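Local coordinates for protein mosquitocidal toxin (Lysinibacillus sphaericus, PDB 2VSE) that probably kills mosquito larvae by ADP-ribosylating proteins, with an ADP-ribosyltransferase domain joined to four ricin-B-like lectin domains that probably bind glycans, at residues S32-S37 and D96-N101; F703-K708 and Q828-I833; F711-T716 and I726-G731; N746-H751 and W781-N786. One frame throughout, in Å; residues are numbered along the deposited sequence.

Contact 1: S32-S37 and D96-N101; sequences STRIPS and DTHLLN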
loop_
_atom_site.group_PDB
_atom_site.type_symbol
_atom_site.label_atom_id
_atom_site.label_comp_id
_atom_site.label_asym_id
_atom_site.label_seq_id
_atom_site.Cartn_x
_atom_site.Cartn_y
_atom_site.Cartn_z
ATOM N N SER A 32 -10.394 11.059 11.241
ATOM C CA SER A 32 -11.300 12.145 11.630
ATOM C C SER A 32 -11.517 12.324 13.133
ATOM O O SER A 32 -11.603 13.472 13.575
ATOM C CB SER A 32 -12.662 12.015 10.942
ATOM O OG SER A 32 -12.525 12.053 9.535
ATOM N N THR A 33 -11.626 11.229 13.906
ATOM C CA THR A 33 -11.990 11.363 15.345
ATOM C C THR A 33 -11.076 12.264 16.138
ATOM O O THR A 33 -11.523 12.885 17.071
ATOM C CB THR A 33 -12.139 10.039 16.184
ATOM O OG1 THR A 33 -11.192 9.043 15.787
ATOM C CG2 THR A 33 -13.515 9.504 16.100
ATOM N N ARG A 34 -9.802 12.322 15.769
ATOM C CA ARG A 34 -8.837 13.193 16.429
ATOM C C ARG A 34 -8.689 14.581 15.756
ATOM O O ARG A 34 -7.705 15.298 16.008
ATOM C CB ARG A 34 -7.466 12.506 16.499
ATOM C CG ARG A 34 -7.477 11.033 16.896
ATOM C CD ARG A 34 -7.857 10.774 18.349
ATOM N NE ARG A 34 -7.248 11.697 19.313
ATOM C CZ ARG A 34 -5.984 11.642 19.732
ATOM N NH1 ARG A 34 -5.154 10.716 19.263
ATOM N NH2 ARG A 34 -5.548 12.528 20.619
ATOM N N ILE A 35 -9.640 14.949 14.893
ATOM C CA ILE A 35 -9.635 16.264 14.239
ATOM C C ILE A 35 -10.830 17.092 14.692
ATOM O O ILE A 35 -11.965 16.813 14.285
ATOM C CB ILE A 35 -9.677 16.155 12.698
ATOM C CG1 ILE A 35 -8.496 15.338 12.170
ATOM C CG2 ILE A 35 -9.728 17.555 12.050
ATOM C CD1 ILE A 35 -8.675 14.928 10.746
ATOM N N PRO A 36 -10.580 18.112 15.536
ATOM C CA PRO A 36 -11.660 18.989 16.008
ATOM C C PRO A 36 -12.306 19.758 14.849
ATOM O O PRO A 36 -11.614 20.200 13.923
ATOM C CB PRO A 36 -10.953 19.943 16.979
ATOM C CG PRO A 36 -9.500 19.872 16.621
ATOM C CD PRO A 36 -9.263 18.497 16.082
ATOM N N SER A 37 -13.629 19.891 14.904
ATOM C CA SER A 37 -14.401 20.560 13.852
ATOM C C SER A 37 -13.794 21.899 13.388
ATOM O O SER A 37 -13.706 22.149 12.185
ATOM C CB SER A 37 -15.850 20.756 14.305
ATOM O OG SER A 37 -16.629 21.339 13.279
ATOM N N ASP A 96 -1.056 5.898 15.620
ATOM C CA ASP A 96 -0.858 5.340 14.266
ATOM C C ASP A 96 -1.499 6.160 13.156
ATOM O O ASP A 96 -0.929 6.293 12.068
ATOM C CB ASP A 96 -1.427 3.920 14.145
ATOM C CG ASP A 96 -0.719 2.907 15.017
ATOM O OD1 ASP A 96 0.432 3.121 15.452
ATOM O OD2 ASP A 96 -1.339 1.859 15.264
ATOM N N THR A 97 -2.699 6.677 13.401
ATOM C CA THR A 97 -3.426 7.407 12.359
ATOM C C THR A 97 -3.657 8.865 12.740
ATOM O O THR A 97 -4.513 9.534 12.157
ATOM C CB THR A 97 -4.790 6.732 12.003
ATOM O OG1 THR A 97 -5.664 6.760 13.137
ATOM C CG2 THR A 97 -4.603 5.288 11.551
ATOM N N HIS A 98 -2.886 9.346 13.715
ATOM C CA HIS A 98 -3.085 10.672 14.294
ATOM C C HIS A 98 -2.354 11.710 13.435
ATOM O O HIS A 98 -1.179 12.017 13.671
ATOM C CB HIS A 98 -2.602 10.658 15.747
ATOM C CG HIS A 98 -2.990 11.863 16.543
ATOM N ND1 HIS A 98 -3.948 12.765 16.129
ATOM C CD2 HIS A 98 -2.575 12.290 17.759
ATOM C CE1 HIS A 98 -4.085 13.712 17.040
ATOM N NE2 HIS A 98 -3.265 13.446 18.041
ATOM N N LEU A 99 -3.071 12.220 12.429
ATOM C CA LEU A 99 -2.510 13.084 11.390
ATOM C C LEU A 99 -1.890 14.363 11.927
ATOM O O LEU A 99 -0.759 14.703 11.566
ATOM C CB LEU A 99 -3.564 13.415 10.323
ATOM C CG LEU A 99 -3.134 14.100 9.011
ATOM C CD1 LEU A 99 -2.016 13.344 8.283
ATOM C CD2 LEU A 99 -4.322 14.286 8.078
ATOM N N LEU A 100 -2.627 15.053 12.796
ATOM C CA LEU A 100 -2.203 16.339 13.314
ATOM C C LEU A 100 -0.972 16.217 14.193
ATOM O O LEU A 100 -0.135 17.119 14.212
ATOM C CB LEU A 100 -3.352 17.037 14.045
ATOM C CG LEU A 100 -4.420 17.659 13.137
ATOM C CD1 LEU A 100 -5.734 17.874 13.862
ATOM C CD2 LEU A 100 -3.923 18.970 12.512
ATOM N N ASN A 101 -0.855 15.101 14.907
ATOM C CA ASN A 101 0.325 14.851 15.726
ATOM C C ASN A 101 1.545 14.637 14.839
ATOM O O ASN A 101 2.627 15.157 15.115
ATOM C CB ASN A 101 0.112 13.640 16.621
ATOM C CG ASN A 101 1.059 13.619 17.804
ATOM O OD1 ASN A 101 0.873 14.345 18.776
ATOM N ND2 ASN A 101 2.075 12.767 17.734
#
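Arg34 lays its guanidinium over one face of the His98 imidazole, with NH1 3.4 Å from CD2 near the ring's rim. The two planes are tilted by 31°, so the groups overlap imperfectly, while the arginine's own CB reaches back to ND1 of His98 at 3.5 Å. Bends at chi2 and chi3 fold the long side chain into a hook that brings its flat end over the histidine. On the ring's opposite face sits CB of Asn101, which leaves the imidazole held between two neighbours. Leucine suits position 100 because one branch, CD1 of Leu100, can reach apolar atoms of two residues, CG1 of Ile35 at 4.1 Å and CD of Pro36 at 4.2 Å, and lies near the Arg34 carbonyl. Further out, Ile35 N donates to Ser32 O (2.8 Å), turning the chain as it leaves its helix. The guanidinium is positioned by a hydrogen bond from NH2 to the Phe832 carbonyl and by weak ones from NH1 to those of Pro93 and Val94. The contact thus joins the C-terminal end of helix 24-33 to the start of helix 99-105, where His98 is the N-cap residue, and borders strand 830-834 of the last lectin domain.

Contact 2: F703-K708 and Q828-I833; sequences FNISSK and QLWNFI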
loop_
_atom_site.group_PDB
_atom_site.type_symbol
_atom_site.label_atom_id
_atom_site.label_comp_id
_atom_site.label_asym_id
_atom_site.label_seq_id
_atom_site.Cartn_x
_atom_site.Cartn_y
_atom_site.Cartn_z
ATOM N N PHE A 703 -4.826 17.771 27.151
ATOM C CA PHE A 703 -5.987 17.568 26.302
ATOM C C PHE A 703 -7.188 18.323 26.852
ATOM O O PHE A 703 -7.332 18.448 28.067
ATOM C CB PHE A 703 -6.324 16.070 26.197
ATOM C CG PHE A 703 -5.225 15.224 25.589
ATOM C CD1 PHE A 703 -5.167 15.013 24.212
ATOM C CD2 PHE A 703 -4.262 14.617 26.390
ATOM C CE1 PHE A 703 -4.167 14.215 23.644
ATOM C CE2 PHE A 703 -3.266 13.832 25.829
ATOM C CZ PHE A 703 -3.219 13.634 24.455
ATOM N N ASN A 704 -8.011 18.852 25.953
ATOM C CA ASN A 704 -9.384 19.179 26.271
ATOM C C ASN A 704 -10.165 17.901 26.026
ATOM O O ASN A 704 -9.969 17.235 24.997
ATOM C CB ASN A 704 -9.907 20.279 25.357
ATOM C CG ASN A 704 -9.143 21.587 25.491
ATOM O OD1 ASN A 704 -9.043 22.324 24.528
ATOM N ND2 ASN A 704 -8.624 21.887 26.680
ATOM N N ILE A 705 -10.996 17.511 26.984
ATOM C CA ILE A 705 -11.760 16.300 26.837
ATOM C C ILE A 705 -13.163 16.724 26.470
ATOM O O ILE A 705 -13.932 17.188 27.328
ATOM C CB ILE A 705 -11.714 15.450 28.104
ATOM C CG1 ILE A 705 -10.252 15.119 28.451
ATOM C CG2 ILE A 705 -12.482 14.182 27.878
ATOM C CD1 ILE A 705 -10.039 14.550 29.865
ATOM N N SER A 706 -13.482 16.614 25.179
ATOM C CA SER A 706 -14.736 17.154 24.680
ATOM C C SER A 706 -15.780 16.082 24.428
ATOM O O SER A 706 -15.450 14.918 24.127
ATOM C CB SER A 706 -14.508 17.989 23.425
ATOM O OG SER A 706 -14.370 17.159 22.306
ATOM N N SER A 707 -17.041 16.477 24.530
ATOM C CA SER A 707 -18.107 15.518 24.394
ATOM C C SER A 707 -18.448 15.247 22.929
ATOM O O SER A 707 -18.611 16.174 22.121
ATOM C CB SER A 707 -19.346 16.003 25.114
ATOM O OG SER A 707 -20.345 15.038 24.923
ATOM N N LYS A 708 -18.588 13.969 22.593
ATOM C CA LYS A 708 -19.109 13.598 21.279
ATOM C C LYS A 708 -20.466 14.262 21.005
ATOM O O LYS A 708 -20.766 14.594 19.867
ATOM C CB LYS A 708 -19.261 12.080 21.173
ATOM C CG LYS A 708 -19.613 11.623 19.763
ATOM C CD LYS A 708 -20.213 10.229 19.725
ATOM C CE LYS A 708 -20.506 9.818 18.276
ATOM N NZ LYS A 708 -19.253 9.813 17.484
ATOM N N GLN A 828 -21.745 9.959 26.908
ATOM C CA GLN A 828 -20.737 9.072 27.552
ATOM C C GLN A 828 -19.509 8.842 26.660
ATOM O O GLN A 828 -18.616 8.063 27.006
ATOM C CB GLN A 828 -21.334 7.710 27.927
ATOM C CG GLN A 828 -22.579 7.827 28.789
ATOM C CD GLN A 828 -23.224 6.504 29.040
ATOM O OE1 GLN A 828 -23.407 5.683 28.115
ATOM N NE2 GLN A 828 -23.592 6.274 30.292
ATOM N N LEU A 829 -19.475 9.527 25.518
ATOM C CA LEU A 829 -18.406 9.368 24.535
ATOM C C LEU A 829 -17.572 10.655 24.416
ATOM O O LEU A 829 -18.108 11.766 24.479
ATOM C CB LEU A 829 -18.976 8.928 23.179
ATOM C CG LEU A 829 -19.428 7.449 23.201
ATOM C CD1 LEU A 829 -20.557 7.202 22.229
ATOM C CD2 LEU A 829 -18.266 6.453 22.950
ATOM N N TRP A 830 -16.264 10.503 24.236
ATOM C CA TRP A 830 -15.355 11.630 24.386
ATOM C C TRP A 830 -14.328 11.700 23.280
ATOM O O TRP A 830 -13.941 10.681 22.709
ATOM C CB TRP A 830 -14.645 11.536 25.737
ATOM C CG TRP A 830 -15.619 11.447 26.874
ATOM C CD1 TRP A 830 -16.117 10.311 27.449
ATOM C CD2 TRP A 830 -16.241 12.548 27.542
ATOM N NE1 TRP A 830 -17.002 10.645 28.456
ATOM C CE2 TRP A 830 -17.094 12.010 28.531
ATOM C CE3 TRP A 830 -16.151 13.941 27.405
ATOM C CZ2 TRP A 830 -17.856 12.813 29.379
ATOM C CZ3 TRP A 830 -16.916 14.743 28.250
ATOM C CH2 TRP A 830 -17.752 14.172 29.226
ATOM N N ASN A 831 -13.911 12.921 22.960
ATOM C CA ASN A 831 -12.762 13.157 22.094
ATOM C C ASN A 831 -11.631 13.736 22.921
ATOM O O ASN A 831 -11.864 14.373 23.958
ATOM C CB ASN A 831 -13.081 14.152 20.999
ATOM C CG ASN A 831 -14.417 13.890 20.329
ATOM O OD1 ASN A 831 -14.559 12.954 19.538
ATOM N ND2 ASN A 831 -15.398 14.752 20.608
ATOM N N PHE A 832 -10.403 13.529 22.459
ATOM C CA PHE A 832 -9.240 14.106 23.100
ATOM C C PHE A 832 -8.548 15.056 22.164
ATOM O O PHE A 832 -7.930 14.639 21.210
ATOM C CB PHE A 832 -8.305 13.003 23.575
ATOM C CG PHE A 832 -8.859 12.211 24.725
ATOM C CD1 PHE A 832 -8.505 12.524 26.038
ATOM C CD2 PHE A 832 -9.764 11.187 24.501
ATOM C CE1 PHE A 832 -9.027 11.814 27.105
ATOM C CE2 PHE A 832 -10.285 10.473 25.551
ATOM C CZ PHE A 832 -9.907 10.783 26.871
ATOM N N ILE A 833 -8.685 16.347 22.433
ATOM C CA ILE A 833 -8.104 17.376 21.606
ATOM C C ILE A 833 -6.878 17.959 22.309
ATOM O O ILE A 833 -7.004 18.553 23.395
ATOM C CB ILE A 833 -9.099 18.545 21.347
ATOM C CG1 ILE A 833 -10.433 18.048 20.764
ATOM C CG2 ILE A 833 -8.454 19.617 20.441
ATOM C CD1 ILE A 833 -11.655 19.008 21.099
HETATM O O HOH W 1 -19.799 13.035 26.311
#
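The edge of the Phe832 ring points at the face of Phe703 in a T-shaped pair, centroids 6.0 Å apart and planes at 86°. Beside it Ile705 runs alongside Phe832, pointing the same way, and its branching serves both aromatic neighbours: CG1 meets CE1 of Phe832 at 3.8 Å, while CG2, anti to the backbone N, reaches CE3 of Trp830 at 3.7 Å. A water donating to the Leu829 carbonyl lies over the indole centre, unusually close to Ser707 OG, which itself bonds with Lys709 N. The other face of the sheet is more polar. There Asn831 ND2 donates to Ser706 OG at 3.1 Å, nearly in its own amide plane, and CD1 of Ile833 packs against the same serine. Small serine lets the amide reach across the antiparallel pair, whose backbones are bonded at Asn704 with Ile833 and at Ser706 with Asn831. Pairing of the first and last strands closes the barrel of a beta-trefoil, and Gln828, Leu829 and Trp830 form the QxW motif of ricin-type lectins.

Contact 3: F711-T716 and I726-G731; sequences FNKIIT and IFDNIG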
loop_
_atom_site.group_PDB
_atom_site.type_symbol
_atom_site.label_atom_id
_atom_site.label_comp_id
_atom_site.label_asym_id
_atom_site.label_seq_id
_atom_site.Cartn_x
_atom_site.Cartn_y
_atom_site.Cartn_z
ATOM N N PHE A 711 -19.016 19.227 20.659
ATOM C CA PHE A 711 -17.559 19.299 20.700
ATOM C C PHE A 711 -17.023 20.506 21.474
ATOM O O PHE A 711 -15.840 20.539 21.841
ATOM C CB PHE A 711 -16.965 19.261 19.288
ATOM C CG PHE A 711 -17.080 20.571 18.527
ATOM C CD1 PHE A 711 -16.151 21.602 18.724
ATOM C CD2 PHE A 711 -18.107 20.766 17.595
ATOM C CE1 PHE A 711 -16.253 22.816 18.025
ATOM C CE2 PHE A 711 -18.224 21.976 16.893
ATOM C CZ PHE A 711 -17.294 23.001 17.107
ATOM N N ASN A 712 -17.881 21.501 21.697
ATOM C CA ASN A 712 -17.480 22.694 22.410
ATOM C C ASN A 712 -17.755 22.582 23.900
ATOM O O ASN A 712 -17.427 23.497 24.661
ATOM C CB ASN A 712 -18.142 23.931 21.812
ATOM C CG ASN A 712 -17.272 25.185 21.939
ATOM O OD1 ASN A 712 -16.091 25.189 21.548
ATOM N ND2 ASN A 712 -17.859 26.263 22.471
ATOM N N LYS A 713 -18.330 21.456 24.317
ATOM C CA LYS A 713 -18.580 21.215 25.719
ATOM C C LYS A 713 -17.520 20.249 26.242
ATOM O O LYS A 713 -17.386 19.123 25.749
ATOM C CB LYS A 713 -20.022 20.707 25.933
ATOM C CG LYS A 713 -21.117 21.664 25.411
ATOM C CD LYS A 713 -21.233 22.894 26.304
ATOM C CE LYS A 713 -22.515 23.700 26.050
ATOM N NZ LYS A 713 -22.782 24.664 27.155
ATOM N N ILE A 714 -16.757 20.700 27.238
ATOM C CA ILE A 714 -15.577 19.956 27.700
ATOM C C ILE A 714 -15.455 19.803 29.226
ATOM O O ILE A 714 -15.999 20.607 30.000
ATOM C CB ILE A 714 -14.276 20.542 27.122
ATOM C CG1 ILE A 714 -13.926 21.893 27.777
ATOM C CG2 ILE A 714 -14.344 20.641 25.581
ATOM C CD1 ILE A 714 -12.611 22.465 27.286
ATOM N N ILE A 715 -14.751 18.757 29.651
ATOM C CA ILE A 715 -14.652 18.444 31.070
ATOM C C ILE A 715 -13.882 19.566 31.769
ATOM O O ILE A 715 -12.805 19.950 31.336
ATOM C CB ILE A 715 -14.021 17.037 31.332
ATOM C CG1 ILE A 715 -14.898 15.930 30.712
ATOM C CG2 ILE A 715 -13.869 16.792 32.835
ATOM C CD1 ILE A 715 -14.494 14.494 31.055
ATOM N N THR A 716 -14.471 20.107 32.837
ATOM C CA THR A 716 -13.920 21.282 33.496
ATOM C C THR A 716 -13.911 21.106 35.003
ATOM O O THR A 716 -14.911 20.695 35.596
ATOM C CB THR A 716 -14.758 22.495 33.114
ATOM O OG1 THR A 716 -14.724 22.624 31.694
ATOM C CG2 THR A 716 -14.251 23.792 33.778
ATOM N N ILE A 726 -19.236 19.946 33.095
ATOM C CA ILE A 726 -19.154 20.243 31.656
ATOM C C ILE A 726 -19.303 21.745 31.491
ATOM O O ILE A 726 -20.020 22.380 32.238
ATOM C CB ILE A 726 -20.278 19.530 30.846
ATOM C CG1 ILE A 726 -19.869 19.290 29.391
ATOM C CG2 ILE A 726 -21.601 20.335 30.894
ATOM C CD1 ILE A 726 -18.760 18.280 29.175
ATOM N N PHE A 727 -18.639 22.325 30.500
ATOM C CA PHE A 727 -18.665 23.783 30.328
ATOM C C PHE A 727 -18.108 24.147 28.949
ATOM O O PHE A 727 -17.236 23.434 28.433
ATOM C CB PHE A 727 -17.816 24.461 31.424
ATOM C CG PHE A 727 -18.141 25.918 31.638
ATOM C CD1 PHE A 727 -19.003 26.307 32.655
ATOM C CD2 PHE A 727 -17.581 26.902 30.829
ATOM C CE1 PHE A 727 -19.312 27.653 32.861
ATOM C CE2 PHE A 727 -17.888 28.241 31.025
ATOM C CZ PHE A 727 -18.760 28.616 32.058
ATOM N N ASP A 728 -18.593 25.241 28.349
ATOM C CA ASP A 728 -18.043 25.693 27.071
ATOM C C ASP A 728 -16.514 25.719 27.132
ATOM O O ASP A 728 -15.914 26.038 28.159
ATOM C CB ASP A 728 -18.500 27.111 26.690
ATOM C CG ASP A 728 -20.002 27.250 26.602
ATOM O OD1 ASP A 728 -20.693 26.304 26.163
ATOM O OD2 ASP A 728 -20.491 28.331 26.968
ATOM N N ASN A 729 -15.875 25.378 26.027
ATOM C CA ASN A 729 -14.427 25.514 25.919
ATOM C C ASN A 729 -14.095 27.003 25.889
ATOM O O ASN A 729 -14.436 27.704 24.931
ATOM C CB ASN A 729 -13.920 24.834 24.644
ATOM C CG ASN A 729 -12.361 24.772 24.539
ATOM O OD1 ASN A 729 -11.626 25.571 25.130
ATOM N ND2 ASN A 729 -11.878 23.799 23.768
ATOM N N ILE A 730 -13.475 27.488 26.963
ATOM C CA ILE A 730 -13.076 28.895 27.052
ATOM C C ILE A 730 -11.568 29.027 27.235
ATOM O O ILE A 730 -11.060 30.084 27.586
ATOM C CB ILE A 730 -13.852 29.683 28.148
ATOM C CG1 ILE A 730 -13.899 28.891 29.462
ATOM C CG2 ILE A 730 -15.258 30.045 27.624
ATOM C CD1 ILE A 730 -14.237 29.716 30.697
ATOM N N GLY A 731 -10.860 27.927 26.986
ATOM C CA GLY A 731 -9.397 27.896 26.974
ATOM C C GLY A 731 -8.686 28.099 28.301
ATOM O O GLY A 731 -7.609 28.666 28.336
HETATM O O HOH W 2 -13.949 22.414 21.978
HETATM O O HOH W 3 -20.704 26.206 23.405
#
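Lys713 to Ile715 run antiparallel to Ile726 to Asp728, with Ile714 N donating to Phe727 O at 3.0 Å, a weak bond returning, and Asn729 N reaching Asn712 O at 2.8 Å. On one face Lys713 lies alongside Asp728, and its NZ meets OD1 at 2.8 Å from above the carboxylate plane. A bend at chi2 (-72°) turns the flexible lysine toward its partner. The same oxygen also accepts from a water bound to Asn712 ND2. On the same face, CG1 of Ile726 packs on the lysine CB at 3.7 Å. Across the sheet, Ile714 extends CD1 to CG of Asn729, 3.6 Å away, while Thr716 OG1, donating to Ile714 O, lies against CB of Phe727. Asparagine suits position 729 because its OD1 accepts from Gly731 N (3.1 Å), making an Asx turn at the strand's exit. The hairpin of strands 713-717 and 724-728 lies against strand 701-707 and the Trp830 indole, and Lys713 NZ also bonds the Phe811 carbonyl in the loop after strand 802-806.

Contact 4: N746-H751 and W781-N786; sequences NAYQIH and WYVEYN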
loop_
_atom_site.group_PDB
_atom_site.type_symbol
_atom_site.label_atom_id
_atom_site.label_comp_id
_atom_site.label_asym_id
_atom_site.label_seq_id
_atom_site.Cartn_x
_atom_site.Cartn_y
_atom_site.Cartn_z
ATOM N N ASN A 746 -2.334 -0.121 32.580
ATOM C CA ASN A 746 -2.986 0.140 31.290
ATOM C C ASN A 746 -4.045 1.228 31.433
ATOM O O ASN A 746 -5.018 1.263 30.690
ATOM C CB ASN A 746 -3.609 -1.141 30.726
ATOM C CG ASN A 746 -2.610 -2.278 30.635
ATOM O OD1 ASN A 746 -2.572 -3.157 31.493
ATOM N ND2 ASN A 746 -1.771 -2.244 29.615
ATOM N N ALA A 747 -3.839 2.119 32.396
ATOM C CA ALA A 747 -4.789 3.177 32.698
ATOM C C ALA A 747 -4.095 4.533 32.923
ATOM O O ALA A 747 -2.873 4.608 33.072
ATOM C CB ALA A 747 -5.668 2.784 33.912
ATOM N N TYR A 748 -4.894 5.591 32.942
ATOM C CA TYR A 748 -4.421 6.960 33.081
ATOM C C TYR A 748 -4.901 7.633 34.363
ATOM O O TYR A 748 -6.067 7.493 34.777
ATOM C CB TYR A 748 -4.953 7.794 31.919
ATOM C CG TYR A 748 -4.500 7.320 30.569
ATOM C CD1 TYR A 748 -3.421 7.927 29.915
ATOM C CD2 TYR A 748 -5.140 6.254 29.947
ATOM C CE1 TYR A 748 -3.009 7.478 28.665
ATOM C CE2 TYR A 748 -4.745 5.804 28.714
ATOM C CZ TYR A 748 -3.684 6.413 28.074
ATOM O OH TYR A 748 -3.317 5.938 26.842
ATOM N N GLN A 749 -4.007 8.386 34.980
ATOM C CA GLN A 749 -4.476 9.418 35.879
ATOM C C GLN A 749 -4.698 10.649 35.027
ATOM O O GLN A 749 -3.950 10.902 34.061
ATOM C CB GLN A 749 -3.525 9.644 37.049
ATOM C CG GLN A 749 -3.613 8.538 38.082
ATOM C CD GLN A 749 -2.498 8.589 39.083
ATOM O OE1 GLN A 749 -1.331 8.639 38.708
ATOM N NE2 GLN A 749 -2.838 8.558 40.365
ATOM N N ILE A 750 -5.779 11.358 35.327
ATOM C CA ILE A 750 -6.182 12.523 34.555
ATOM C C ILE A 750 -6.231 13.679 35.543
ATOM O O ILE A 750 -7.054 13.686 36.466
ATOM C CB ILE A 750 -7.549 12.283 33.859
ATOM C CG1 ILE A 750 -7.483 11.042 32.949
ATOM C CG2 ILE A 750 -7.996 13.531 33.096
ATOM C CD1 ILE A 750 -8.849 10.583 32.420
ATOM N N HIS A 751 -5.319 14.633 35.383
ATOM C CA HIS A 751 -5.096 15.633 36.433
ATOM C C HIS A 751 -4.713 17.033 35.948
ATOM O O HIS A 751 -4.125 17.196 34.868
ATOM C CB HIS A 751 -4.044 15.127 37.442
ATOM C CG HIS A 751 -2.648 15.102 36.910
ATOM N ND1 HIS A 751 -1.712 16.060 37.236
ATOM C CD2 HIS A 751 -2.020 14.230 36.085
ATOM C CE1 HIS A 751 -0.564 15.770 36.648
ATOM N NE2 HIS A 751 -0.725 14.667 35.942
ATOM N N TRP A 781 -8.132 5.687 35.080
ATOM C CA TRP A 781 -9.201 5.593 34.090
ATOM C C TRP A 781 -8.681 4.850 32.861
ATOM O O TRP A 781 -7.538 5.074 32.419
ATOM C CB TRP A 781 -9.684 6.998 33.712
ATOM C CG TRP A 781 -10.128 7.784 34.939
ATOM C CD1 TRP A 781 -9.339 8.542 35.749
ATOM C CD2 TRP A 781 -11.452 7.849 35.500
ATOM N NE1 TRP A 781 -10.082 9.067 36.778
ATOM C CE2 TRP A 781 -11.379 8.663 36.648
ATOM C CE3 TRP A 781 -12.688 7.294 35.142
ATOM C CZ2 TRP A 781 -12.495 8.957 37.438
ATOM C CZ3 TRP A 781 -13.805 7.575 35.937
ATOM C CH2 TRP A 781 -13.698 8.404 37.064
ATOM N N TYR A 782 -9.494 3.938 32.335
ATOM C CA TYR A 782 -9.217 3.340 31.036
ATOM C C TYR A 782 -9.844 4.238 29.985
ATOM O O TYR A 782 -10.985 4.733 30.159
ATOM C CB TYR A 782 -9.821 1.943 30.924
ATOM C CG TYR A 782 -9.355 0.997 32.001
ATOM C CD1 TYR A 782 -8.086 0.391 31.941
ATOM C CD2 TYR A 782 -10.168 0.716 33.096
ATOM C CE1 TYR A 782 -7.657 -0.474 32.950
ATOM C CE2 TYR A 782 -9.751 -0.145 34.091
ATOM C CZ TYR A 782 -8.510 -0.729 34.021
ATOM O OH TYR A 782 -8.145 -1.595 35.023
ATOM N N VAL A 783 -9.097 4.465 28.908
ATOM C CA VAL A 783 -9.599 5.218 27.778
ATOM C C VAL A 783 -9.751 4.243 26.608
ATOM O O VAL A 783 -8.782 3.723 26.089
ATOM C CB VAL A 783 -8.672 6.424 27.479
ATOM C CG1 VAL A 783 -9.182 7.245 26.331
ATOM C CG2 VAL A 783 -8.530 7.293 28.721
ATOM N N GLU A 784 -10.987 3.975 26.213
ATOM C CA GLU A 784 -11.272 2.874 25.286
ATOM C C GLU A 784 -11.970 3.406 24.056
ATOM O O GLU A 784 -13.023 4.029 24.169
ATOM C CB GLU A 784 -12.151 1.820 25.970
ATOM C CG GLU A 784 -11.571 1.287 27.290
ATOM C CD GLU A 784 -12.534 0.393 28.088
ATOM O OE1 GLU A 784 -13.760 0.385 27.818
ATOM O OE2 GLU A 784 -12.044 -0.327 28.993
ATOM N N TYR A 785 -11.380 3.174 22.887
ATOM C CA TYR A 785 -11.983 3.571 21.648
ATOM C C TYR A 785 -13.118 2.621 21.287
ATOM O O TYR A 785 -12.953 1.403 21.341
ATOM C CB TYR A 785 -10.955 3.610 20.502
ATOM C CG TYR A 785 -11.553 4.183 19.230
ATOM C CD1 TYR A 785 -11.945 5.527 19.169
ATOM C CD2 TYR A 785 -11.782 3.390 18.123
ATOM C CE1 TYR A 785 -12.519 6.072 18.025
ATOM C CE2 TYR A 785 -12.370 3.920 16.965
ATOM C CZ TYR A 785 -12.729 5.266 16.936
ATOM O OH TYR A 785 -13.290 5.818 15.816
ATOM N N ASN A 786 -14.266 3.188 20.911
ATOM C CA ASN A 786 -15.384 2.390 20.447
ATOM C C ASN A 786 -15.592 2.592 18.949
ATOM O O ASN A 786 -15.851 3.706 18.495
ATOM C CB ASN A 786 -16.655 2.684 21.261
ATOM C CG ASN A 786 -17.817 1.781 20.869
ATOM O OD1 ASN A 786 -18.496 2.029 19.876
ATOM N ND2 ASN A 786 -18.034 0.723 21.631
HETATM O O HOH W 4 -6.591 2.835 28.946
#
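The carbonyl oxygen of Trp781 receives the backbone N-H of Tyr748 at 2.7 Å, in a nearly straight bond (170°). This is an antiparallel strand pair of a beta-trefoil barrel, and Trp781 N answers with a 2.8 Å bond to Tyr748 O. Around the carbonyl, the methyl of Ala747 comes close, and CD2 of Tyr748 brings the ring edge up in plane. The tyrosine crosses Val783 at about a right angle, CD2 meeting CG2 at 3.8 Å, and its hydroxyl bonds to Phe699 N. Farther along, Ile750 crosses the base of the Trp781 side chain, its CD1 3.9 Å from CB; the broad, buried indole packs against Ile794 while its NE1 is satisfied by the Leu757 carbonyl. On the other side of the strand, Ala747 makes an off-centre CH-pi contact with the Tyr782 ring, which also stacks on that of Tyr590. A small residue at 747 allows this close approach. Asn746 belongs to a G1 beta bulge, where its positive phi (58°) is tolerated by asparagine. The strands diverge here, and a water bridges them, giving a hydrogen to Asn746 O at 2.8 Å and accepting one from Val783 N at 3.0 Å.

From the N terminus, contact 1 comes first and closes a loop of some sixty residues in the ADP-ribosyltransferase part, finishing long before the others begin. Contact 2 then opens at strand 701-707 and shuts only at strand 830-834, enclosing almost the whole last lectin domain. Within that span lie contact 3, a short hairpin, and then contact 4, a barrel pair; these two follow one another without crossing or touching. Contact 2 links them: its first strand bonds through Ile705 and Ser707 to the hairpin, and Phe832 packs on Val783. Arg34 of contact 1 also reaches Phe832, tying the enzyme part to a lectin domain remote in sequence.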